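Local coordinates for putative TRAP PERIPLASMIC SOLUTE BINDING PROTEIN (PDB 4PBQ), which binds L-gulonate and, as a TRAP-family periplasmic solute-binding protein, probably hands such sugar acids to its membrane transporter, at residues 93-103 / 123-134; 163-174 / 200-208. All blocks are in the same frame, centred on the assembly; numbering follows the deposited sequence. Where two conformers were deposited one is given.

Contact 1 of 2, residues 93-103 / 123-134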
loop_
_atom_site.group_PDB
_atom_site.type_symbol
_atom_site.label_atom_id
_atom_site.label_comp_id
_atom_site.label_asym_id
_atom_site.label_seq_id
_atom_site.Cartn_x
_atom_site.Cartn_y
_atom_site.Cartn_z
ATOM N N LEU A 93 10.433 -1.803 -0.384
ATOM C CA LEU A 93 11.705 -1.765 -1.092
ATOM C C LEU A 93 12.333 -0.373 -1.011
ATOM O O LEU A 93 13.520 -0.205 -1.315
ATOM C CB LEU A 93 11.535 -2.179 -2.550
ATOM C CG LEU A 93 12.850 -2.392 -3.302
ATOM C CD1 LEU A 93 13.646 -3.490 -2.667
ATOM C CD2 LEU A 93 12.538 -2.747 -4.765
ATOM N N GLN A 94 11.579 0.619 -0.544
ATOM C CA GLN A 94 12.162 1.945 -0.328
ATOM C C GLN A 94 13.344 1.905 0.649
ATOM O O GLN A 94 14.171 2.826 0.657
ATOM C CB GLN A 94 11.120 2.946 0.164
ATOM C CG GLN A 94 10.648 2.711 1.607
ATOM C CD GLN A 94 11.527 3.398 2.645
ATOM O OE1 GLN A 94 11.901 4.561 2.495
ATOM N NE2 GLN A 94 11.848 2.680 3.713
ATOM N N ASN A 95 13.433 0.868 1.481
ATOM C CA ASN A 95 14.596 0.768 2.402
ATOM C C ASN A 95 15.889 0.376 1.681
ATOM O O ASN A 95 16.987 0.467 2.246
ATOM C CB ASN A 95 14.320 -0.143 3.643
ATOM C CG ASN A 95 14.126 -1.618 3.294
ATOM O OD1 ASN A 95 14.534 -2.087 2.239
ATOM N ND2 ASN A 95 13.498 -2.362 4.206
ATOM N N VAL A 96 15.765 -0.043 0.427
ATOM C CA VAL A 96 16.911 -0.321 -0.427
ATOM C C VAL A 96 17.206 0.883 -1.321
ATOM O O VAL A 96 18.363 1.238 -1.524
ATOM C CB VAL A 96 16.681 -1.585 -1.282
ATOM C CG1 VAL A 96 17.809 -1.777 -2.307
ATOM C CG2 VAL A 96 16.565 -2.790 -0.371
ATOM N N ASP A 97 16.161 1.512 -1.842
ATOM C CA ASP A 97 16.307 2.682 -2.696
ATOM C C ASP A 97 15.093 3.554 -2.457
ATOM O O ASP A 97 13.971 3.175 -2.782
ATOM C CB ASP A 97 16.402 2.275 -4.180
ATOM C CG ASP A 97 16.699 3.449 -5.109
ATOM O OD1 ASP A 97 16.396 4.599 -4.742
ATOM O OD2 ASP A 97 17.232 3.224 -6.231
ATOM N N PRO A 98 15.305 4.754 -1.920
ATOM C CA PRO A 98 14.164 5.540 -1.436
ATOM C C PRO A 98 13.212 5.998 -2.535
ATOM O O PRO A 98 12.094 6.378 -2.211
ATOM C CB PRO A 98 14.814 6.764 -0.776
ATOM C CG PRO A 98 16.246 6.415 -0.599
ATOM C CD PRO A 98 16.598 5.406 -1.637
ATOM N N ILE A 99 13.633 5.975 -3.796
ATOM C CA ILE A 99 12.759 6.466 -4.855
ATOM C C ILE A 99 11.442 5.679 -4.891
ATOM O O ILE A 99 10.381 6.220 -5.226
ATOM C CB ILE A 99 13.459 6.485 -6.245
ATOM C CG1 ILE A 99 12.651 7.377 -7.194
ATOM C CG2 ILE A 99 13.643 5.079 -6.796
ATOM C CD1 ILE A 99 13.460 8.061 -8.251
ATOM N N PHE A 100 11.506 4.406 -4.533
ATOM C CA PHE A 100 10.308 3.556 -4.602
ATOM C C PHE A 100 9.236 3.943 -3.594
ATOM O O PHE A 100 8.077 3.541 -3.729
ATOM C CB PHE A 100 10.676 2.074 -4.423
ATOM C CG PHE A 100 11.669 1.590 -5.434
ATOM C CD1 PHE A 100 11.427 1.765 -6.798
ATOM C CD2 PHE A 100 12.839 0.977 -5.044
ATOM C CE1 PHE A 100 12.348 1.331 -7.750
ATOM C CE2 PHE A 100 13.781 0.574 -5.992
ATOM C CZ PHE A 100 13.526 0.745 -7.348
ATOM N N GLY A 101 9.606 4.705 -2.571
ATOM C CA GLY A 101 8.648 5.084 -1.554
ATOM C C GLY A 101 7.909 6.399 -1.805
ATOM O O GLY A 101 7.067 6.810 -0.984
ATOM N N VAL A 102 8.213 7.054 -2.926
ATOM C CA VAL A 102 7.711 8.400 -3.188
ATOM C C VAL A 102 6.180 8.482 -3.190
ATOM O O VAL A 102 5.626 9.499 -2.789
ATOM C CB VAL A 102 8.287 8.984 -4.506
ATOM C CG1 VAL A 102 7.808 8.211 -5.727
ATOM C CG2 VAL A 102 7.942 10.458 -4.639
ATOM N N TRP A 103 5.499 7.414 -3.608
ATOM C CA TRP A 103 4.038 7.470 -3.762
ATOM C C TRP A 103 3.321 7.639 -2.435
ATOM O O TRP A 103 2.187 8.076 -2.434
ATOM C CB TRP A 103 3.497 6.217 -4.488
ATOM C CG TRP A 103 4.352 5.854 -5.637
ATOM C CD1 TRP A 103 5.106 4.717 -5.788
ATOM C CD2 TRP A 103 4.586 6.646 -6.811
ATOM N NE1 TRP A 103 5.798 4.767 -6.976
ATOM C CE2 TRP A 103 5.489 5.941 -7.620
ATOM C CE3 TRP A 103 4.119 7.891 -7.256
ATOM C CZ2 TRP A 103 5.933 6.437 -8.827
ATOM C CZ3 TRP A 103 4.567 8.371 -8.473
ATOM C CH2 TRP A 103 5.461 7.659 -9.233
ATOM N N ILE A 123 6.122 8.961 -15.484
ATOM C CA ILE A 123 7.077 9.006 -14.381
ATOM C C ILE A 123 6.911 7.770 -13.464
ATOM O O ILE A 123 7.892 7.195 -13.016
ATOM C CB ILE A 123 7.008 10.342 -13.576
ATOM C CG1 ILE A 123 8.032 10.344 -12.439
ATOM C CG2 ILE A 123 5.618 10.570 -13.003
ATOM C CD1 ILE A 123 9.473 10.133 -12.887
ATOM N N ALA A 124 5.675 7.340 -13.225
ATOM C CA ALA A 124 5.428 6.135 -12.420
ATOM C C ALA A 124 5.958 4.886 -13.134
ATOM O O ALA A 124 6.484 3.973 -12.516
ATOM C CB ALA A 124 3.936 6.006 -12.147
ATOM N N ASN A 125 5.802 4.851 -14.453
ATOM C CA ASN A 125 6.333 3.737 -15.247
ATOM C C ASN A 125 7.855 3.688 -15.140
ATOM O O ASN A 125 8.460 2.636 -14.933
ATOM C CB ASN A 125 5.908 3.869 -16.710
ATOM C CG ASN A 125 6.429 2.736 -17.576
ATOM O OD1 ASN A 125 5.775 1.707 -17.736
ATOM N ND2 ASN A 125 7.612 2.922 -18.137
ATOM N N LYS A 126 8.472 4.853 -15.266
ATOM C CA LYS A 126 9.925 4.943 -15.262
ATOM C C LYS A 126 10.511 4.534 -13.913
ATOM O O LYS A 126 11.506 3.822 -13.857
ATOM C CB LYS A 126 10.367 6.357 -15.650
ATOM C CG LYS A 126 11.866 6.572 -15.609
ATOM C CD LYS A 126 12.225 7.974 -16.107
ATOM C CE LYS A 126 13.679 8.322 -15.801
ATOM N NZ LYS A 126 13.876 8.607 -14.349
ATOM N N ILE A 127 9.882 4.964 -12.824
ATOM C CA ILE A 127 10.334 4.577 -11.504
ATOM C C ILE A 127 10.097 3.082 -11.315
ATOM O O ILE A 127 10.947 2.380 -10.781
ATOM C CB ILE A 127 9.642 5.408 -10.401
ATOM C CG1 ILE A 127 10.148 6.858 -10.484
ATOM C CG2 ILE A 127 9.924 4.814 -9.039
ATOM C CD1 ILE A 127 9.573 7.786 -9.421
ATOM N N GLY A 128 8.962 2.586 -11.808
ATOM C CA GLY A 128 8.683 1.156 -11.728
ATOM C C GLY A 128 9.751 0.296 -12.395
ATOM O O GLY A 128 10.130 -0.773 -11.883
ATOM N N GLN A 129 10.230 0.751 -13.558
ATOM C CA GLN A 129 11.284 0.068 -14.316
ATOM C C GLN A 129 12.579 -0.064 -13.532
ATOM O O GLN A 129 13.341 -1.007 -13.728
ATOM C CB GLN A 129 11.552 0.811 -15.624
ATOM C CG GLN A 129 10.489 0.576 -16.690
ATOM C CD GLN A 129 10.665 1.465 -17.917
ATOM O OE1 GLN A 129 9.774 1.539 -18.763
ATOM N NE2 GLN A 129 11.808 2.143 -18.018
ATOM N N LYS A 130 12.829 0.884 -12.633
ATOM C CA LYS A 130 14.041 0.846 -11.822
ATOM C C LYS A 130 14.054 -0.305 -10.822
ATOM O O LYS A 130 15.108 -0.622 -10.275
ATOM C CB LYS A 130 14.210 2.144 -11.037
ATOM C CG LYS A 130 14.493 3.374 -11.884
ATOM C CD LYS A 130 14.574 4.632 -11.008
ATOM C CE LYS A 130 15.319 5.769 -11.707
ATOM N NZ LYS A 130 14.958 5.878 -13.145
HETATM N N MSE A 131 12.904 -0.917 -10.564
HETATM C CA MSE A 131 12.871 -2.064 -9.657
HETATM C C MSE A 131 13.636 -3.249 -10.243
HETATM O O MSE A 131 14.078 -4.125 -9.514
HETATM C CB MSE A 131 11.427 -2.443 -9.336
HETATM C CG MSE A 131 10.675 -1.361 -8.610
HETATM SE SE MSE A 131 8.851 -1.962 -8.158
HETATM C CE MSE A 131 9.268 -3.166 -6.831
ATOM N N GLU A 132 13.815 -3.274 -11.562
ATOM C CA GLU A 132 14.541 -4.371 -12.197
ATOM C C GLU A 132 16.002 -4.470 -11.737
ATOM O O GLU A 132 16.575 -5.557 -11.692
ATOM C CB GLU A 132 14.431 -4.281 -13.726
ATOM C CG GLU A 132 12.981 -4.487 -14.148
ATOM C CD GLU A 132 12.711 -4.191 -15.611
ATOM O OE1 GLU A 132 13.554 -4.559 -16.450
ATOM O OE2 GLU A 132 11.640 -3.600 -15.902
ATOM N N LYS A 133 16.588 -3.336 -11.386
ATOM C CA LYS A 133 17.938 -3.301 -10.834
ATOM C C LYS A 133 18.056 -4.108 -9.537
ATOM O O LYS A 133 19.147 -4.556 -9.159
ATOM C CB LYS A 133 18.323 -1.844 -10.550
ATOM C CG LYS A 133 19.651 -1.650 -9.863
ATOM C CD LYS A 133 19.981 -0.154 -9.769
ATOM C CE LYS A 133 21.325 0.111 -9.081
ATOM N NZ LYS A 133 21.652 1.572 -9.088
ATOM N N TYR A 134 16.934 -4.296 -8.864
ATOM C CA TYR A 134 16.897 -5.013 -7.586
ATOM C C TYR A 134 16.179 -6.351 -7.699
ATOM O O TYR A 134 15.791 -6.949 -6.682
ATOM C CB TYR A 134 16.232 -4.135 -6.524
ATOM C CG TYR A 134 16.922 -2.802 -6.429
ATOM C CD1 TYR A 134 18.133 -2.682 -5.768
ATOM C CD2 TYR A 134 16.397 -1.680 -7.041
ATOM C CE1 TYR A 134 18.795 -1.463 -5.707
ATOM C CE2 TYR A 134 17.041 -0.472 -6.982
ATOM C CZ TYR A 134 18.245 -0.366 -6.308
ATOM O OH TYR A 134 18.913 0.855 -6.242
HETATM O O HOH W 1 20.312 2.403 -3.460
#

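Contact 2 of 2, residues 163-174 / 200-208. With 2UF (L-gulonate), chain D.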
loop_
_atom_site.group_PDB
_atom_site.type_symbol
_atom_site.label_atom_id
_atom_site.label_comp_id
_atom_site.label_asym_id
_atom_site.label_seq_id
_atom_site.Cartn_x
_atom_site.Cartn_y
_atom_site.Cartn_z
ATOM N N GLY A 163 1.347 12.218 23.301
ATOM C CA GLY A 163 1.161 11.056 24.151
ATOM C C GLY A 163 0.660 9.832 23.377
ATOM O O GLY A 163 0.677 8.724 23.901
ATOM N N LEU A 164 0.200 10.034 22.148
ATOM C CA LEU A 164 -0.344 8.931 21.352
ATOM C C LEU A 164 0.762 7.968 20.934
ATOM O O LEU A 164 1.791 8.406 20.428
ATOM C CB LEU A 164 -1.046 9.464 20.107
ATOM C CG LEU A 164 -1.771 8.391 19.292
ATOM C CD1 LEU A 164 -2.954 7.798 20.063
ATOM C CD2 LEU A 164 -2.213 8.981 17.961
ATOM N N ARG A 165 0.539 6.669 21.141
ATOM C CA ARG A 165 1.482 5.632 20.717
ATOM C C ARG A 165 0.885 4.887 19.540
ATOM O O ARG A 165 -0.157 4.243 19.664
ATOM C CB ARG A 165 1.772 4.678 21.874
ATOM C CG ARG A 165 2.400 5.375 23.099
ATOM C CD ARG A 165 2.288 4.548 24.366
ATOM N NE ARG A 165 0.922 4.110 24.605
ATOM C CZ ARG A 165 0.595 3.031 25.310
ATOM N NH1 ARG A 165 1.534 2.295 25.893
ATOM N NH2 ARG A 165 -0.673 2.688 25.443
ATOM N N LEU A 166 1.532 5.001 18.392
ATOM C CA LEU A 166 0.960 4.431 17.175
ATOM C C LEU A 166 1.925 3.443 16.571
ATOM O O LEU A 166 3.100 3.765 16.369
ATOM C CB LEU A 166 0.681 5.547 16.178
ATOM C CG LEU A 166 -0.583 5.480 15.335
ATOM C CD1 LEU A 166 -1.835 5.494 16.227
ATOM C CD2 LEU A 166 -0.630 6.631 14.331
ATOM N N ARG A 167 1.452 2.235 16.273
ATOM C CA ARG A 167 2.242 1.359 15.428
ATOM C C ARG A 167 2.376 1.996 14.058
ATOM O O ARG A 167 1.406 2.541 13.525
ATOM C CB ARG A 167 1.602 -0.013 15.282
ATOM C CG ARG A 167 2.319 -0.934 14.331
ATOM C CD ARG A 167 1.767 -0.874 12.932
ATOM N NE ARG A 167 2.434 -1.791 12.021
ATOM C CZ ARG A 167 2.143 -1.874 10.734
ATOM N NH1 ARG A 167 1.185 -1.095 10.213
ATOM N NH2 ARG A 167 2.794 -2.729 9.968
ATOM N N VAL A 168 3.568 1.905 13.483
ATOM C CA VAL A 168 3.774 2.248 12.077
ATOM C C VAL A 168 4.429 1.071 11.331
ATOM O O VAL A 168 4.985 0.159 11.948
ATOM C CB VAL A 168 4.620 3.540 11.893
ATOM C CG1 VAL A 168 3.877 4.746 12.481
ATOM C CG2 VAL A 168 6.000 3.372 12.542
ATOM N N PRO A 169 4.364 1.093 10.007
ATOM C CA PRO A 169 4.971 -0.040 9.271
ATOM C C PRO A 169 6.498 -0.047 9.297
ATOM O O PRO A 169 7.140 0.847 9.896
ATOM C CB PRO A 169 4.473 0.140 7.842
ATOM C CG PRO A 169 3.831 1.488 7.774
ATOM C CD PRO A 169 3.502 1.929 9.165
ATOM N N LEU A 170 7.061 -1.083 8.672
ATOM C CA LEU A 170 8.501 -1.295 8.598
ATOM C C LEU A 170 9.159 -0.407 7.532
ATOM O O LEU A 170 9.789 -0.895 6.584
ATOM C CB LEU A 170 8.765 -2.769 8.286
ATOM C CG LEU A 170 8.197 -3.759 9.318
ATOM C CD1 LEU A 170 8.402 -5.191 8.800
ATOM C CD2 LEU A 170 8.823 -3.611 10.679
ATOM N N ASN A 171 9.045 0.903 7.751
ATOM C CA ASN A 171 9.403 1.913 6.779
ATOM C C ASN A 171 9.597 3.225 7.526
ATOM O O ASN A 171 8.665 3.742 8.108
ATOM C CB ASN A 171 8.296 2.022 5.737
ATOM C CG ASN A 171 8.562 3.098 4.697
ATOM O OD1 ASN A 171 9.408 3.970 4.864
ATOM N ND2 ASN A 171 7.804 3.039 3.611
ATOM N N SER A 172 10.840 3.705 7.583
ATOM C CA SER A 172 11.154 4.886 8.396
ATOM C C SER A 172 10.418 6.145 7.938
ATOM O O SER A 172 10.293 7.114 8.715
ATOM C CB SER A 172 12.666 5.119 8.415
ATOM O OG SER A 172 13.112 5.417 7.101
ATOM N N LEU A 173 9.892 6.167 6.706
ATOM C CA LEU A 173 9.080 7.320 6.294
ATOM C C LEU A 173 7.909 7.519 7.278
ATOM O O LEU A 173 7.515 8.631 7.621
ATOM C CB LEU A 173 8.494 7.105 4.886
ATOM C CG LEU A 173 7.426 8.122 4.511
ATOM C CD1 LEU A 173 8.065 9.492 4.437
ATOM C CD2 LEU A 173 6.717 7.775 3.185
ATOM N N PHE A 174 7.338 6.414 7.725
ATOM C CA PHE A 174 6.166 6.458 8.562
ATOM C C PHE A 174 6.549 6.779 10.003
ATOM O O PHE A 174 5.783 7.440 10.726
ATOM C CB PHE A 174 5.423 5.117 8.492
ATOM C CG PHE A 174 4.692 4.907 7.202
ATOM C CD1 PHE A 174 5.368 4.529 6.034
ATOM C CD2 PHE A 174 3.323 5.080 7.155
ATOM C CE1 PHE A 174 4.674 4.329 4.848
ATOM C CE2 PHE A 174 2.624 4.867 5.969
ATOM C CZ PHE A 174 3.301 4.514 4.818
ATOM N N LYS A 200 -1.371 -3.313 25.514
ATOM C CA LYS A 200 -1.342 -1.868 25.817
ATOM C C LYS A 200 0.001 -1.205 25.530
ATOM O O LYS A 200 0.398 -0.255 26.216
ATOM C CB LYS A 200 -1.744 -1.602 27.272
ATOM C CG LYS A 200 -3.096 -2.137 27.664
ATOM C CD LYS A 200 -3.427 -1.731 29.113
ATOM C CE LYS A 200 -4.853 -2.020 29.462
ATOM N NZ LYS A 200 -5.116 -3.478 29.600
ATOM N N VAL A 201 0.686 -1.690 24.499
ATOM C CA VAL A 201 1.964 -1.148 24.080
ATOM C C VAL A 201 1.762 0.003 23.108
ATOM O O VAL A 201 2.585 0.901 23.015
ATOM C CB VAL A 201 2.850 -2.252 23.442
ATOM C CG1 VAL A 201 4.113 -1.679 22.859
ATOM C CG2 VAL A 201 3.182 -3.306 24.491
ATOM N N ILE A 202 0.664 -0.053 22.365
ATOM C CA ILE A 202 0.297 1.009 21.445
ATOM C C ILE A 202 -1.165 1.349 21.686
ATOM O O ILE A 202 -1.902 0.567 22.290
ATOM C CB ILE A 202 0.463 0.574 19.969
ATOM C CG1 ILE A 202 -0.340 -0.693 19.671
ATOM C CG2 ILE A 202 1.986 0.365 19.621
ATOM C CD1 ILE A 202 -0.248 -1.144 18.194
ATOM N N ASP A 203 -1.581 2.506 21.186
ATOM C CA ASP A 203 -2.965 2.966 21.276
ATOM C C ASP A 203 -3.731 2.772 19.968
ATOM O O ASP A 203 -4.970 2.781 19.955
ATOM C CB ASP A 203 -2.994 4.440 21.597
ATOM C CG ASP A 203 -2.345 4.753 22.925
ATOM O OD1 ASP A 203 -2.732 4.115 23.925
ATOM O OD2 ASP A 203 -1.438 5.621 22.944
ATOM N N GLY A 204 -2.991 2.629 18.871
ATOM C CA GLY A 204 -3.600 2.490 17.569
ATOM C C GLY A 204 -2.582 2.251 16.471
ATOM O O GLY A 204 -1.399 1.922 16.705
ATOM N N GLN A 205 -3.060 2.373 15.243
ATOM C CA GLN A 205 -2.257 2.116 14.060
ATOM C C GLN A 205 -2.842 2.945 12.919
ATOM O O GLN A 205 -3.775 3.721 13.137
ATOM C CB GLN A 205 -2.217 0.598 13.713
ATOM C CG GLN A 205 -3.559 -0.035 13.364
ATOM C CD GLN A 205 -3.942 0.111 11.901
ATOM O OE1 GLN A 205 -3.214 -0.326 11.015
ATOM N NE2 GLN A 205 -5.060 0.784 11.644
ATOM N N GLU A 206 -2.306 2.799 11.711
ATOM C CA GLU A 206 -2.852 3.519 10.557
ATOM C C GLU A 206 -2.743 2.663 9.299
ATOM O O GLU A 206 -1.753 1.977 9.090
ATOM C CB GLU A 206 -2.223 4.912 10.405
ATOM C CG GLU A 206 -0.712 4.975 10.479
ATOM C CD GLU A 206 -0.042 4.529 9.195
ATOM O OE1 GLU A 206 -0.273 5.181 8.146
ATOM O OE2 GLU A 206 0.708 3.516 9.238
ATOM N N ASN A 207 -3.783 2.707 8.476
ATOM C CA ASN A 207 -3.903 1.835 7.315
ATOM C C ASN A 207 -5.176 2.239 6.592
ATOM O O ASN A 207 -5.984 2.998 7.133
ATOM C CB ASN A 207 -3.941 0.346 7.747
ATOM C CG ASN A 207 -2.631 -0.404 7.433
ATOM O OD1 ASN A 207 -2.174 -0.447 6.292
ATOM N ND2 ASN A 207 -2.041 -0.994 8.451
ATOM N N PRO A 208 -5.362 1.755 5.365
ATOM C CA PRO A 208 -6.597 2.084 4.653
ATOM C C PRO A 208 -7.825 1.485 5.324
ATOM O O PRO A 208 -7.716 0.478 6.044
ATOM C CB PRO A 208 -6.365 1.500 3.244
ATOM C CG PRO A 208 -4.866 1.386 3.124
ATOM C CD PRO A 208 -4.396 1.052 4.514
HETATM O O6A 2UF D . 1.912 -3.120 7.199
HETATM C C6 2UF D . 1.359 -2.094 6.780
HETATM O O6B 2UF D . 0.789 -1.244 7.481
HETATM C C5 2UF D . 1.337 -1.894 5.250
HETATM O O5 2UF D . 0.193 -1.139 4.914
HETATM C C4 2UF D . 2.608 -1.157 4.773
HETATM O O4 2UF D . 3.763 -1.980 5.002
HETATM C C3 2UF D . 2.475 -0.800 3.277
HETATM O O3 2UF D . 2.075 -1.951 2.455
HETATM C C2 2UF D . 3.790 -0.234 2.715
HETATM O O2 2UF D . 3.430 0.358 1.482
HETATM C C1 2UF D . 4.373 0.894 3.622
HETATM O O1 2UF D . 5.498 1.463 2.934
HETATM O O HOH W 2 0.289 1.584 11.213
#

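Contact 1 of 2, residues 93-103 / 123-134
The CA and CB of A124 lie against the far end of the W103 indole, CH2 coming to 3.5 Å from A124 CA. One helical turn on, I127 puts CG1 beside its backbone N (chi1 -69°) and extends CD1 between I99 and W103: CD1 is 3.8 Å from I99 CG1 and 3.9 Å from W103 CZ2, while its CG2 branch faces F100. The backbone carbonyls of I127 and K130 meet the F100 ring at its edge, near the ring plane, and K130 adds its CB. M131, a selenomethionine, lays CG against F100 CE1 and turns CE toward L93 CD2, 3.9 Å away; its SE makes an oblique Met-aromatic contact with F100. Y134 closes the row. Its ring stands almost perpendicular to that of F100, planes 89° apart. V96 CG1 lies 3.6 Å from Y134 CE1. Y134 OH donates to D97 OD2 (2.9 Å) on the anti side of the carboxylate, tilted out of its plane; D97 OD1 takes the N-H of I99 in an Asx turn. Helix 316-326 covers V102 and I127. In this TRAP-type solute-binding fold, helix 122-129 and the 3-10 turn after it pack on the irregular 3-10 connection that follows strand 86-89.

Contact 2 of 2, residues 163-174 / 200-208
R165 sets CG beside its backbone N (chi1 -60°) and bends at chi3 (-52°), which swings its guanidinium side-on to the D203 carboxylate. NE points to OD2 and NH2 to OD1, the latter at 2.9 Å, in a two-nitrogen salt bridge; both oxygens are approached from above the carboxylate plane. The backbone N of R165 adds a bond to D203 OD2, which also pairs with K153. NH1 of R165 donates to K200 O at 2.8 Å, and the peptide after V201 lies over one face of the guanidinium. K200 ends the preceding helix in a Schellman motif. Beyond D203 the two strands run in the same general direction, 40° apart, and share a single bridge, L166 with G204. R165 O receives D203 N at 2.7 Å, and R167 N donates to G204 O, framing that bridge. L166 CD1 packs on the G204 backbone. This pairing joins strand 165-168, which also pairs with strand 184-187, to strand 204-208. R167 meets the gulonate carboxylate end-on, as the conserved arginine does in other TRAP solute-binding proteins. Its NH1 reaches O6B at 2.8 Å. Its NH2 reaches O6A at 2.9 Å, both bonds nearly straight, with NE held by M188 O. N207 donates ND2 to O6B and accepts from the ligand O5 through OD1. E206 folds back so that OE1 meets the edge of the F174 ring and OE2 lies 3.2 Å from P169 CD; OE1 is salt-bridged to R147. At the other end of the sugar acid, N171 ND2 donates to O1 while its OD1 caps helix 172-180 through L173 N.

In the fold
From the N terminus, the chain passes strand 86-89 and enters the turns of 93-103; contact 1 then closes a loop of 19 residues, containing helix 112-119, when helix 122-129 packs back on them. The chain continues through the long strand 136-151 into 163-174, and contact 2 closes a second loop, of 25 residues, around strand 184-187 and helix 193-198. The two loops follow in series, neither nesting nor crossing, with centres about 24 Å apart. They nevertheless touch: Q94 NE2 lies 3.0 Å from N171 OD1, and G101 approaches L173. Contact 2 contributes five gulonate-pocket residues directly, whereas contact 1 packs against helices 72-81 and 316-326 and strand 231-239.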